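Local structure of putative protein (Aquifex aeolicus, 1T6T) at residues P5-W11 / F100-W104; I12-K16 / L35-I40; L68-D72 / I106-E110. The protein is of unknown function but carries a Toprim domain, and as in its RNase M5-like relatives probably acts on nucleic acid with the help of divalent metal ions. All blocks are in the same frame, centred on the assembly; numbering follows the deposited sequence.

Interaction 1 of 3, residues P5-W11 / F100-W104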
ATOM      1  N   PRO B   5       6.377   7.128  27.025  1.00 40.23           N
ATOM      2  CA  PRO B   5       6.536   8.460  26.429  1.00 39.39           C
ATOM      3  C   PRO B   5       5.391   9.394  26.818  1.00 38.78           C
ATOM      4  O   PRO B   5       4.231   8.994  26.806  1.00 38.55           O
ATOM      5  CB  PRO B   5       6.547   8.167  24.930  1.00 38.36           C
ATOM      6  CG  PRO B   5       7.118   6.792  24.860  1.00 38.96           C
ATOM      7  CD  PRO B   5       6.394   6.090  25.981  1.00 39.35           C
ATOM      8  N   ARG B   6       5.720  10.636  27.152  1.00 38.94           N
ATOM      9  CA  ARG B   6       4.705  11.609  27.540  1.00 39.93           C
ATOM     10  C   ARG B   6       4.223  12.430  26.347  1.00 38.45           C
ATOM     11  O   ARG B   6       3.128  12.994  26.370  1.00 38.34           O
ATOM     12  CB  ARG B   6       5.259  12.530  28.629  1.00 42.56           C
ATOM     13  CG  ARG B   6       5.590  11.801  29.926  1.00 46.44           C
ATOM     14  CD  ARG B   6       6.271  12.717  30.928  1.00 49.68           C
ATOM     15  NE  ARG B   6       7.554  13.205  30.431  1.00 52.55           N
ATOM     16  CZ  ARG B   6       8.390  13.962  31.132  1.00 53.62           C
ATOM     17  NH1 ARG B   6       8.080  14.325  32.370  1.00 54.07           N
ATOM     18  NH2 ARG B   6       9.539  14.354  30.596  1.00 54.26           N
ATOM     19  N   ASN B   7       5.044  12.494  25.305  1.00 35.68           N
ATOM     20  CA  ASN B   7       4.698  13.239  24.102  1.00 33.95           C
ATOM     21  C   ASN B   7       5.322  12.590  22.870  1.00 31.47           C
ATOM     22  O   ASN B   7       6.042  11.595  22.982  1.00 28.57           O
ATOM     23  CB  ASN B   7       5.163  14.693  24.225  1.00 35.85           C
ATOM     24  CG  ASN B   7       6.606  14.807  24.666  1.00 38.11           C
ATOM     25  OD1 ASN B   7       7.512  14.311  23.999  1.00 39.56           O
ATOM     26  ND2 ASN B   7       6.827  15.465  25.798  1.00 40.45           N
ATOM     27  N   LEU B   8       5.040  13.154  21.699  1.00 28.56           N
ATOM     28  CA  LEU B   8       5.564  12.622  20.448  1.00 28.62           C
ATOM     29  C   LEU B   8       7.086  12.678  20.425  1.00 27.90           C
ATOM     30  O   LEU B   8       7.742  11.771  19.910  1.00 26.27           O
ATOM     31  CB  LEU B   8       4.999  13.407  19.261  1.00 29.99           C
ATOM     32  CG  LEU B   8       5.315  12.872  17.861  1.00 30.76           C
ATOM     33  CD1 LEU B   8       4.681  11.493  17.677  1.00 29.84           C
ATOM     34  CD2 LEU B   8       4.785  13.839  16.814  1.00 30.00           C
ATOM     35  N   SER B   9       7.645  13.744  20.987  1.00 26.56           N
ATOM     36  CA  SER B   9       9.092  13.908  21.030  1.00 26.45           C
ATOM     37  C   SER B   9       9.758  12.750  21.767  1.00 25.33           C
ATOM     38  O   SER B   9      10.752  12.196  21.295  1.00 24.40           O
ATOM     39  CB  SER B   9       9.455  15.228  21.715  1.00 29.27           C
ATOM     40  OG  SER B   9      10.857  15.330  21.897  1.00 33.68           O
ATOM     41  N   GLU B  10       9.215  12.385  22.925  1.00 22.54           N
ATOM     42  CA  GLU B  10       9.781  11.287  23.699  1.00 23.29           C
ATOM     43  C   GLU B  10       9.533   9.954  23.000  1.00 20.22           C
ATOM     44  O   GLU B  10      10.336   9.031  23.106  1.00 18.98           O
ATOM     45  CB  GLU B  10       9.184  11.254  25.109  1.00 26.24           C
ATOM     46  CG  GLU B  10       9.401  12.535  25.905  1.00 31.97           C
ATOM     47  CD  GLU B  10       9.073  12.374  27.380  1.00 34.70           C
ATOM     48  OE1 GLU B  10       8.040  11.748  27.702  1.00 35.80           O
ATOM     49  OE2 GLU B  10       9.846  12.882  28.222  1.00 38.85           O
ATOM     50  N   TRP B  11       8.412   9.864  22.287  1.00 18.65           N
ATOM     51  CA  TRP B  11       8.053   8.650  21.554  1.00 17.83           C
ATOM     52  C   TRP B  11       9.102   8.421  20.461  1.00 16.77           C
ATOM     53  O   TRP B  11       9.593   7.309  20.265  1.00 17.34           O
ATOM     54  CB  TRP B  11       6.664   8.823  20.929  1.00 14.80           C
ATOM     55  CG  TRP B  11       6.163   7.640  20.159  1.00 15.74           C
ATOM     56  CD1 TRP B  11       5.480   6.563  20.651  1.00 14.61           C
ATOM     57  CD2 TRP B  11       6.284   7.431  18.751  1.00 13.08           C
ATOM     58  NE1 TRP B  11       5.162   5.696  19.628  1.00 16.51           N
ATOM     59  CE2 TRP B  11       5.645   6.206  18.452  1.00 15.84           C
ATOM     60  CE3 TRP B  11       6.869   8.160  17.708  1.00 15.56           C
ATOM     61  CZ2 TRP B  11       5.574   5.696  17.152  1.00 14.37           C
ATOM     62  CZ3 TRP B  11       6.800   7.649  16.413  1.00 15.56           C
ATOM     63  CH2 TRP B  11       6.154   6.428  16.150  1.00 15.11           C
ATOM     64  N   PHE B 100       0.824   2.877  21.033  1.00 17.57           N
ATOM     65  CA  PHE B 100       0.944   4.085  21.837  1.00 19.72           C
ATOM     66  C   PHE B 100       0.347   5.291  21.106  1.00 19.46           C
ATOM     67  O   PHE B 100      -0.274   6.157  21.726  1.00 19.94           O
ATOM     68  CB  PHE B 100       2.409   4.361  22.172  1.00 22.42           C
ATOM     69  CG  PHE B 100       2.597   5.097  23.467  1.00 28.03           C
ATOM     70  CD1 PHE B 100       2.541   4.416  24.680  1.00 30.32           C
ATOM     71  CD2 PHE B 100       2.792   6.475  23.478  1.00 29.74           C
ATOM     72  CE1 PHE B 100       2.674   5.101  25.891  1.00 32.06           C
ATOM     73  CE2 PHE B 100       2.925   7.167  24.683  1.00 30.64           C
ATOM     74  CZ  PHE B 100       2.866   6.477  25.890  1.00 31.19           C
ATOM     75  N   LEU B 101       0.525   5.338  19.790  1.00 16.84           N
ATOM     76  CA  LEU B 101       0.006   6.443  18.991  1.00 17.40           C
ATOM     77  C   LEU B 101      -1.519   6.510  18.983  1.00 18.80           C
ATOM     78  O   LEU B 101      -2.098   7.557  18.685  1.00 18.44           O
ATOM     79  CB  LEU B 101       0.512   6.341  17.545  1.00 17.21           C
ATOM     80  CG  LEU B 101       2.023   6.445  17.308  1.00 17.49           C
ATOM     81  CD1 LEU B 101       2.317   6.306  15.817  1.00 15.71           C
ATOM     82  CD2 LEU B 101       2.539   7.774  17.831  1.00 17.09           C
ATOM     83  N   LYS B 102      -2.168   5.399  19.308  1.00 18.56           N
ATOM     84  CA  LYS B 102      -3.624   5.353  19.317  1.00 20.95           C
ATOM     85  C   LYS B 102      -4.245   6.320  20.322  1.00 22.38           C
ATOM     86  O   LYS B 102      -5.425   6.656  20.216  1.00 22.29           O
ATOM     87  CB  LYS B 102      -4.100   3.928  19.602  1.00 20.81           C
ATOM     88  CG  LYS B 102      -3.735   2.936  18.508  1.00 20.48           C
ATOM     89  CD  LYS B 102      -4.156   1.522  18.873  1.00 21.57           C
ATOM     90  CE  LYS B 102      -3.870   0.557  17.737  1.00 22.82           C
ATOM     91  NZ  LYS B 102      -4.242  -0.838  18.098  1.00 23.03           N
ATOM     92  N   LYS B 103      -3.451   6.777  21.287  1.00 22.06           N
ATOM     93  CA  LYS B 103      -3.948   7.700  22.300  1.00 25.08           C
ATOM     94  C   LYS B 103      -3.807   9.157  21.876  1.00 24.69           C
ATOM     95  O   LYS B 103      -4.358  10.050  22.520  1.00 24.33           O
ATOM     96  CB  LYS B 103      -3.215   7.482  23.628  1.00 27.93           C
ATOM     97  CG  LYS B 103      -1.755   7.918  23.619  1.00 33.39           C
ATOM     98  CD  LYS B 103      -1.074   7.625  24.952  1.00 38.24           C
ATOM     99  CE  LYS B 103      -0.980   6.127  25.215  1.00 40.03           C
ATOM    100  NZ  LYS B 103      -0.413   5.829  26.560  1.00 43.49           N
ATOM    101  N   TRP B 104      -3.073   9.403  20.794  1.00 21.56           N
ATOM    102  CA  TRP B 104      -2.878  10.767  20.318  1.00 21.24           C
ATOM    103  C   TRP B 104      -3.582  11.023  18.995  1.00 19.44           C
ATOM    104  O   TRP B 104      -4.070  10.098  18.348  1.00 18.41           O
ATOM    105  CB  TRP B 104      -1.385  11.085  20.180  1.00 22.46           C
ATOM    106  CG  TRP B 104      -0.636  10.991  21.479  1.00 25.61           C
ATOM    107  CD1 TRP B 104      -1.108  11.305  22.723  1.00 26.45           C
ATOM    108  CD2 TRP B 104       0.723  10.577  21.658  1.00 27.16           C
ATOM    109  NE1 TRP B 104      -0.127  11.109  23.666  1.00 26.36           N
ATOM    110  CE2 TRP B 104       1.008  10.665  23.041  1.00 28.24           C
ATOM    111  CE3 TRP B 104       1.730  10.143  20.786  1.00 27.34           C
ATOM    112  CZ2 TRP B 104       2.261  10.334  23.572  1.00 30.13           C
ATOM    113  CZ3 TRP B 104       2.976   9.813  21.314  1.00 29.00           C
ATOM    114  CH2 TRP B 104       3.229   9.911  22.696  1.00 29.83           C
TER

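Interaction 2 of 3, residues I12-K16 / L35-I40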
ATOM      1  N   ILE B  12       9.448   9.493  19.758  1.00 17.53           N
ATOM      2  CA  ILE B  12      10.444   9.424  18.696  1.00 18.29           C
ATOM      3  C   ILE B  12      11.815   9.045  19.255  1.00 19.22           C
ATOM      4  O   ILE B  12      12.552   8.274  18.645  1.00 18.13           O
ATOM      5  CB  ILE B  12      10.540  10.773  17.947  1.00 18.50           C
ATOM      6  CG1 ILE B  12       9.262  10.996  17.133  1.00 21.25           C
ATOM      7  CG2 ILE B  12      11.762  10.791  17.043  1.00 20.03           C
ATOM      8  CD1 ILE B  12       9.209  12.317  16.398  1.00 24.37           C
ATOM      9  N   LYS B  13      12.155   9.590  20.418  1.00 19.31           N
ATOM     10  CA  LYS B  13      13.435   9.287  21.045  1.00 20.73           C
ATOM     11  C   LYS B  13      13.508   7.802  21.394  1.00 18.75           C
ATOM     12  O   LYS B  13      14.531   7.149  21.179  1.00 17.89           O
ATOM     13  CB  LYS B  13      13.612  10.122  22.315  1.00 24.52           C
ATOM     14  CG  LYS B  13      14.910   9.844  23.059  1.00 30.07           C
ATOM     15  CD  LYS B  13      15.034  10.702  24.311  1.00 35.35           C
ATOM     16  CE  LYS B  13      15.150  12.181  23.966  1.00 38.33           C
ATOM     17  NZ  LYS B  13      15.253  13.033  25.189  1.00 41.48           N
ATOM     18  N   GLU B  14      12.417   7.274  21.934  1.00 16.71           N
ATOM     19  CA  GLU B  14      12.353   5.871  22.316  1.00 17.61           C
ATOM     20  C   GLU B  14      12.400   4.979  21.074  1.00 15.43           C
ATOM     21  O   GLU B  14      13.037   3.929  21.073  1.00 14.19           O
ATOM     22  CB  GLU B  14      11.069   5.606  23.099  1.00 20.03           C
ATOM     23  CG  GLU B  14      11.246   4.653  24.258  1.00 30.41           C
ATOM     24  CD  GLU B  14      12.293   5.139  25.248  1.00 33.09           C
ATOM     25  OE1 GLU B  14      12.111   6.234  25.823  1.00 36.85           O
ATOM     26  OE2 GLU B  14      13.297   4.426  25.447  1.00 35.21           O
ATOM     27  N   LEU B  15      11.720   5.407  20.017  1.00 15.65           N
ATOM     28  CA  LEU B  15      11.703   4.644  18.778  1.00 14.27           C
ATOM     29  C   LEU B  15      13.104   4.584  18.182  1.00 14.33           C
ATOM     30  O   LEU B  15      13.543   3.526  17.738  1.00 13.98           O
ATOM     31  CB  LEU B  15      10.735   5.276  17.774  1.00 13.73           C
ATOM     32  CG  LEU B  15      10.605   4.559  16.422  1.00 12.15           C
ATOM     33  CD1 LEU B  15      10.185   3.100  16.635  1.00 12.18           C
ATOM     34  CD2 LEU B  15       9.587   5.298  15.554  1.00 13.15           C
ATOM     35  N   LYS B  16      13.812   5.713  18.182  1.00 15.12           N
ATOM     36  CA  LYS B  16      15.161   5.737  17.627  1.00 14.70           C
ATOM     37  C   LYS B  16      16.060   4.762  18.375  1.00 15.98           C
ATOM     38  O   LYS B  16      16.827   4.019  17.763  1.00 14.25           O
ATOM     39  CB  LYS B  16      15.769   7.146  17.690  1.00 17.43           C
ATOM     40  CG  LYS B  16      17.117   7.228  16.976  1.00 18.17           C
ATOM     41  CD  LYS B  16      17.664   8.645  16.886  1.00 23.83           C
ATOM     42  CE  LYS B  16      18.207   9.122  18.214  1.00 27.69           C
ATOM     43  NZ  LYS B  16      18.895  10.436  18.067  1.00 31.78           N
ATOM     44  N   LEU B  35      10.666   9.419   8.936  1.00 13.92           N
ATOM     45  CA  LEU B  35      11.449   8.882  10.046  1.00 13.55           C
ATOM     46  C   LEU B  35      12.920   9.256   9.918  1.00 14.28           C
ATOM     47  O   LEU B  35      13.601   9.497  10.918  1.00 15.92           O
ATOM     48  CB  LEU B  35      11.310   7.358  10.099  1.00 11.24           C
ATOM     49  CG  LEU B  35       9.928   6.870  10.547  1.00 12.23           C
ATOM     50  CD1 LEU B  35       9.786   5.372  10.293  1.00 13.54           C
ATOM     51  CD2 LEU B  35       9.736   7.203  12.024  1.00 12.78           C
ATOM     52  N   SER B  36      13.406   9.303   8.683  1.00 14.29           N
ATOM     53  CA  SER B  36      14.797   9.637   8.418  1.00 17.80           C
ATOM     54  C   SER B  36      15.144  11.030   8.945  1.00 18.38           C
ATOM     55  O   SER B  36      16.267  11.276   9.378  1.00 20.55           O
ATOM     56  CB  SER B  36      15.068   9.566   6.912  1.00 18.21           C
ATOM     57  OG  SER B  36      16.433   9.825   6.631  1.00 24.58           O
ATOM     58  N   LYS B  37      14.175  11.938   8.911  1.00 20.24           N
ATOM     59  CA  LYS B  37      14.397  13.299   9.393  1.00 21.94           C
ATOM     60  C   LYS B  37      14.737  13.333  10.878  1.00 21.47           C
ATOM     61  O   LYS B  37      15.372  14.275  11.353  1.00 20.45           O
ATOM     62  CB  LYS B  37      13.162  14.159   9.124  1.00 26.27           C
ATOM     63  CG  LYS B  37      12.883  14.362   7.644  1.00 31.34           C
ATOM     64  CD  LYS B  37      11.748  15.345   7.419  1.00 37.27           C
ATOM     65  CE  LYS B  37      11.526  15.582   5.935  1.00 39.36           C
ATOM     66  NZ  LYS B  37      12.767  16.064   5.271  1.00 42.87           N
ATOM     67  N   PHE B  38      14.312  12.304  11.606  1.00 18.73           N
ATOM     68  CA  PHE B  38      14.577  12.206  13.036  1.00 18.04           C
ATOM     69  C   PHE B  38      15.737  11.248  13.292  1.00 15.82           C
ATOM     70  O   PHE B  38      15.924  10.768  14.404  1.00 15.69           O
ATOM     71  CB  PHE B  38      13.322  11.727  13.768  1.00 18.50           C
ATOM     72  CG  PHE B  38      12.197  12.719  13.740  1.00 19.86           C
ATOM     73  CD1 PHE B  38      12.184  13.797  14.619  1.00 22.24           C
ATOM     74  CD2 PHE B  38      11.167  12.595  12.812  1.00 21.33           C
ATOM     75  CE1 PHE B  38      11.159  14.743  14.574  1.00 23.45           C
ATOM     76  CE2 PHE B  38      10.138  13.533  12.758  1.00 22.94           C
ATOM     77  CZ  PHE B  38      10.134  14.610  13.642  1.00 23.67           C
ATOM     78  N   SER B  39      16.514  10.990  12.247  1.00 16.53           N
ATOM     79  CA  SER B  39      17.666  10.100  12.324  1.00 18.33           C
ATOM     80  C   SER B  39      17.304   8.645  12.608  1.00 17.12           C
ATOM     81  O   SER B  39      18.095   7.898  13.181  1.00 17.30           O
ATOM     82  CB  SER B  39      18.663  10.607  13.370  1.00 20.92           C
ATOM     83  OG  SER B  39      19.192  11.865  12.978  1.00 26.40           O
ATOM     84  N   ILE B  40      16.099   8.250  12.218  1.00 15.86           N
ATOM     85  CA  ILE B  40      15.668   6.868  12.386  1.00 14.20           C
ATOM     86  C   ILE B  40      15.792   6.288  10.981  1.00 14.28           C
ATOM     87  O   ILE B  40      14.968   6.560  10.105  1.00 14.47           O
ATOM     88  CB  ILE B  40      14.218   6.785  12.903  1.00 13.40           C
ATOM     89  CG1 ILE B  40      14.146   7.403  14.308  1.00 12.61           C
ATOM     90  CG2 ILE B  40      13.764   5.326  12.953  1.00 12.37           C
ATOM     91  CD1 ILE B  40      12.751   7.451  14.905  1.00 13.20           C
TER
HETATM   92  O   HOH W   1      16.184  12.038  16.825  1.00 37.14           O

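Interaction 3 of 3, residues L68-D72 / I106-E110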
ATOM      1  N   LEU B  68       4.919  -0.315  12.173  1.00 13.32           N
ATOM      2  CA  LEU B  68       4.473   1.074  12.230  1.00 14.13           C
ATOM      3  C   LEU B  68       3.622   1.469  11.040  1.00 14.94           C
ATOM      4  O   LEU B  68       3.963   2.394  10.312  1.00 16.63           O
ATOM      5  CB  LEU B  68       5.657   2.037  12.307  1.00 16.31           C
ATOM      6  CG  LEU B  68       6.123   2.556  13.665  1.00 23.21           C
ATOM      7  CD1 LEU B  68       7.031   3.758  13.429  1.00 22.03           C
ATOM      8  CD2 LEU B  68       4.928   2.960  14.528  1.00 21.24           C
ATOM      9  N   PHE B  69       2.515   0.769  10.841  1.00 15.58           N
ATOM     10  CA  PHE B  69       1.620   1.093   9.742  1.00 16.32           C
ATOM     11  C   PHE B  69       0.606   2.118  10.229  1.00 16.73           C
ATOM     12  O   PHE B  69       0.364   2.238  11.433  1.00 15.61           O
ATOM     13  CB  PHE B  69       0.936  -0.178   9.253  1.00 16.18           C
ATOM     14  CG  PHE B  69       1.894  -1.173   8.689  1.00 16.34           C
ATOM     15  CD1 PHE B  69       2.515  -0.935   7.465  1.00 15.73           C
ATOM     16  CD2 PHE B  69       2.231  -2.316   9.402  1.00 15.76           C
ATOM     17  CE1 PHE B  69       3.463  -1.822   6.966  1.00 18.05           C
ATOM     18  CE2 PHE B  69       3.179  -3.210   8.909  1.00 17.52           C
ATOM     19  CZ  PHE B  69       3.796  -2.962   7.691  1.00 16.92           C
ATOM     20  N   ASP B  70       0.029   2.871   9.299  1.00 16.01           N
ATOM     21  CA  ASP B  70      -0.942   3.893   9.664  1.00 17.10           C
ATOM     22  C   ASP B  70      -2.102   3.310  10.456  1.00 16.91           C
ATOM     23  O   ASP B  70      -2.364   2.112  10.400  1.00 17.19           O
ATOM     24  CB  ASP B  70      -1.457   4.611   8.415  1.00 18.72           C
ATOM     25  CG  ASP B  70      -0.345   5.319   7.657  1.00 20.84           C
ATOM     26  OD1 ASP B  70       0.697   5.625   8.274  1.00 23.57           O
ATOM     27  OD2 ASP B  70      -0.516   5.578   6.450  1.00 28.81           O
ATOM     28  N   LEU B  71      -2.786   4.173  11.198  1.00 16.95           N
ATOM     29  CA  LEU B  71      -3.895   3.753  12.037  1.00 18.83           C
ATOM     30  C   LEU B  71      -5.255   3.781  11.353  1.00 21.30           C
ATOM     31  O   LEU B  71      -6.282   3.762  12.022  1.00 25.04           O
ATOM     32  CB  LEU B  71      -3.937   4.608  13.309  1.00 18.99           C
ATOM     33  CG  LEU B  71      -2.734   4.444  14.246  1.00 21.04           C
ATOM     34  CD1 LEU B  71      -2.863   5.386  15.426  1.00 22.92           C
ATOM     35  CD2 LEU B  71      -2.654   3.005  14.727  1.00 22.18           C
ATOM     36  N   ASP B  72      -5.263   3.822  10.027  1.00 22.27           N
ATOM     37  CA  ASP B  72      -6.521   3.821   9.292  1.00 25.21           C
ATOM     38  C   ASP B  72      -6.831   2.381   8.881  1.00 25.36           C
ATOM     39  O   ASP B  72      -6.054   1.470   9.168  1.00 23.27           O
ATOM     40  CB  ASP B  72      -6.425   4.746   8.071  1.00 26.66           C
ATOM     41  CG  ASP B  72      -5.394   4.292   7.061  1.00 28.99           C
ATOM     42  OD1 ASP B  72      -4.472   3.537   7.429  1.00 28.44           O
ATOM     43  OD2 ASP B  72      -5.501   4.706   5.886  1.00 34.41           O
ATOM     44  N   ILE B 106      -3.273  11.226  15.699  1.00 19.82           N
ATOM     45  CA  ILE B 106      -2.443  10.906  14.551  1.00 20.43           C
ATOM     46  C   ILE B 106      -3.012   9.670  13.872  1.00 19.04           C
ATOM     47  O   ILE B 106      -3.561   8.785  14.529  1.00 20.22           O
ATOM     48  CB  ILE B 106      -0.983  10.627  14.980  1.00 21.26           C
ATOM     49  CG1 ILE B 106      -0.118  10.345  13.748  1.00 22.39           C
ATOM     50  CG2 ILE B 106      -0.939   9.452  15.944  1.00 21.61           C
ATOM     51  CD1 ILE B 106       1.369  10.261  14.047  1.00 24.08           C
ATOM     52  N   ILE B 107      -2.913   9.626  12.551  1.00 17.82           N
ATOM     53  CA  ILE B 107      -3.395   8.475  11.805  1.00 17.73           C
ATOM     54  C   ILE B 107      -2.275   7.956  10.916  1.00 17.60           C
ATOM     55  O   ILE B 107      -2.006   6.758  10.878  1.00 17.36           O
ATOM     56  CB  ILE B 107      -4.602   8.832  10.923  1.00 17.17           C
ATOM     57  CG1 ILE B 107      -5.824   9.114  11.802  1.00 17.19           C
ATOM     58  CG2 ILE B 107      -4.895   7.692   9.952  1.00 17.99           C
ATOM     59  CD1 ILE B 107      -6.268   7.935  12.654  1.00 19.12           C
ATOM     60  N   HIS B 108      -1.623   8.880  10.214  1.00 18.89           N
ATOM     61  CA  HIS B 108      -0.536   8.546   9.299  1.00 18.88           C
ATOM     62  C   HIS B 108       0.817   8.868   9.915  1.00 19.25           C
ATOM     63  O   HIS B 108       1.034   9.975  10.406  1.00 18.89           O
ATOM     64  CB  HIS B 108      -0.712   9.330   7.998  1.00 18.20           C
ATOM     65  CG  HIS B 108      -2.036   9.113   7.340  1.00 20.30           C
ATOM     66  ND1 HIS B 108      -2.368   7.937   6.703  1.00 20.79           N
ATOM     67  CD2 HIS B 108      -3.127   9.911   7.246  1.00 22.15           C
ATOM     68  CE1 HIS B 108      -3.604   8.018   6.245  1.00 22.46           C
ATOM     69  NE2 HIS B 108      -4.087   9.207   6.560  1.00 23.62           N
ATOM     70  N   ILE B 109       1.727   7.898   9.888  1.00 20.22           N
ATOM     71  CA  ILE B 109       3.057   8.084  10.447  1.00 21.35           C
ATOM     72  C   ILE B 109       3.714   9.302   9.810  1.00 20.51           C
ATOM     73  O   ILE B 109       4.508   9.999  10.437  1.00 19.44           O
ATOM     74  CB  ILE B 109       3.944   6.839  10.197  1.00 23.60           C
ATOM     75  CG1 ILE B 109       3.208   5.573  10.657  1.00 27.32           C
ATOM     76  CG2 ILE B 109       5.268   6.990  10.930  1.00 25.58           C
ATOM     77  CD1 ILE B 109       2.738   5.598  12.102  1.00 27.03           C
ATOM     78  N   GLU B 110       3.358   9.570   8.560  1.00 20.66           N
ATOM     79  CA  GLU B 110       3.917  10.703   7.839  1.00 22.75           C
ATOM     80  C   GLU B 110       3.626  12.027   8.551  1.00 22.13           C
ATOM     81  O   GLU B 110       4.311  13.022   8.329  1.00 22.44           O
ATOM     82  CB  GLU B 110       3.344  10.742   6.419  1.00 24.87           C
ATOM     83  CG  GLU B 110       4.238  11.431   5.412  1.00 28.86           C
ATOM     84  CD  GLU B 110       3.644  11.432   4.019  1.00 31.18           C
ATOM     85  OE1 GLU B 110       3.045  10.406   3.628  1.00 31.43           O
ATOM     86  OE2 GLU B 110       3.788  12.451   3.311  1.00 31.61           O
TER
HETATM   87  O   HOH W   2       1.832   7.811   6.565  1.00 20.52           O

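Interaction 1 of 3, residues P5-W11 / F100-W104
An aromatic packing contact joins the start of helix 8-18, with the residues just ahead of it, to the end of helix 96-101 and the turn that follows. The two segments share no hydrogen bond; three rings do the work. W11 is the buried anchor. L101 CD2 lies over its five-membered ring, 3.8 Å from the centroid, in a CH-pi contact, and on the same face W104 approaches edge-on in an offset edge-to-face pair, centroids 5.8 Å apart and planes at 78°. F100 adds to this with W11 CD1 at 3.9 Å from F100 CD2, while P5 covers a face of the F100 ring, its CD 3.9 Å from the ring centroid. W104 reaches the N-terminal segment because a type I turn from L101 to W104 reverses the chain; its CH2 comes within 3.3 Å of N7 O.

Polar groups within 5-11 hold that segment in shape. N7 is the N-cap of the helix, its OD1 accepting from E10 N at 2.8 Å. E10 in turn receives R6 N at OE1 (2.6 Å) and forms a salt bridge from its OE2 to R6 NH2 (2.8 Å).

Deeper in, W11 NE1 is bonded to F97 O of helix 96-101 and the indole rests on L68, just past strand 64-67, while L101 packs against I106 and I109 in the C-terminal loop.

Interaction 2 of 3, residues I12-K16 / L35-I40
Side chains of helix 8-18 mesh here with the C-terminal end of helix 29-36 and the turn that closes it, as bumps and hollows whose fit is almost wholly apolar. I40 supplies the main bump. Its CD1 settles into a hollow on the helix lined by I12, L15 and K16, 3.8 Å from I12 O and 3.9 Å from L15 CD2, while I40 CG1 lies 3.8 Å from K16 CB. The backbones come close at this point, the CA atoms of K16 and I40 being 5.4 Å apart. In return I12 pushes its CD1 onto the F38 ring, 3.6 Å from the centroid and only 11° off the normal, a well-centred CH-pi contact. L15 makes the reciprocal bump at the buried end: its CD2 touches both L35 CD2, at 4.0 Å, and I40 CD1.

What brings both F38 and I40 up against the helix is a Schellman motif. S39, with positive phi, is its C-prime residue; I40 N bonds to L35 O at 3.1 Å and S39 N to S36 O at 2.9 Å, so the chain turns back sharply. On the more open side K16 lays its CD along this turn, 3.7 Å from F38 O, and a water donates to F38 O at 2.7 Å while accepting a weak 3.4 Å bond from K16 NZ.

Beneath the contact lies strand 23-26: L15, L35 and I40 all touch I24, so the two helices meet over the parallel sheet, with F97 of helix 96-101 against L15 and I112 against L35 and F38.

Interaction 3 of 3, residues L68-D72 / I106-E110
D70 is the polar hub between the loop after strand 64-67 and the C-terminal segment. Its OD1 accepts from I109 N at 3.0 Å, and its OD2 takes a nearly linear bond from H108 ND1, also 3.0 Å. One residue on, L71 N donates to I107 O at 2.7 Å. A water accepts from E110 N at 3.1 Å and sits 3.0 Å from D70 OD1.

Neighbours satisfy other groups: R98 binds F69 O and D70 O, E111 OE2 receives I107 N and H108 N, and D72, the N-cap of helix 73-88, uses OD1 to hold G75 N. E110 makes a salt bridge to R77 of the second subunit. Below, I109 CG1 packs 3.3 Å from L68 O.

D70 and D72 fit the DxD motif of Toprim domains, whose acidic residues, with a glutamate such as the nearby E27, commonly bind magnesium. Both D70 oxygens accept bonds, so the C-terminal segment holds this carboxylate in place; metal binding here is inferred from the family alone.

From the N terminus, residues 5-16 feed two contacts in succession: interaction 1 opens at 5-11 and interaction 2 at 12-16, the first running into helix 8-18 and the second lying within it. Interaction 2 closes first, at 35-40, so its loop nests inside the larger one that interaction 1 closes at 100-104. Interaction 3 opens at 68-72, after interaction 2 is complete, and closes at 106-110, beyond the end of interaction 1; those two loops therefore cross. L68 joins all three, touching W11 and L15, while L101 meets I106 and I109. Together they tie the N-terminal helix and the C-terminal tail to the Toprim sheet and the loop that follows strand 64-67.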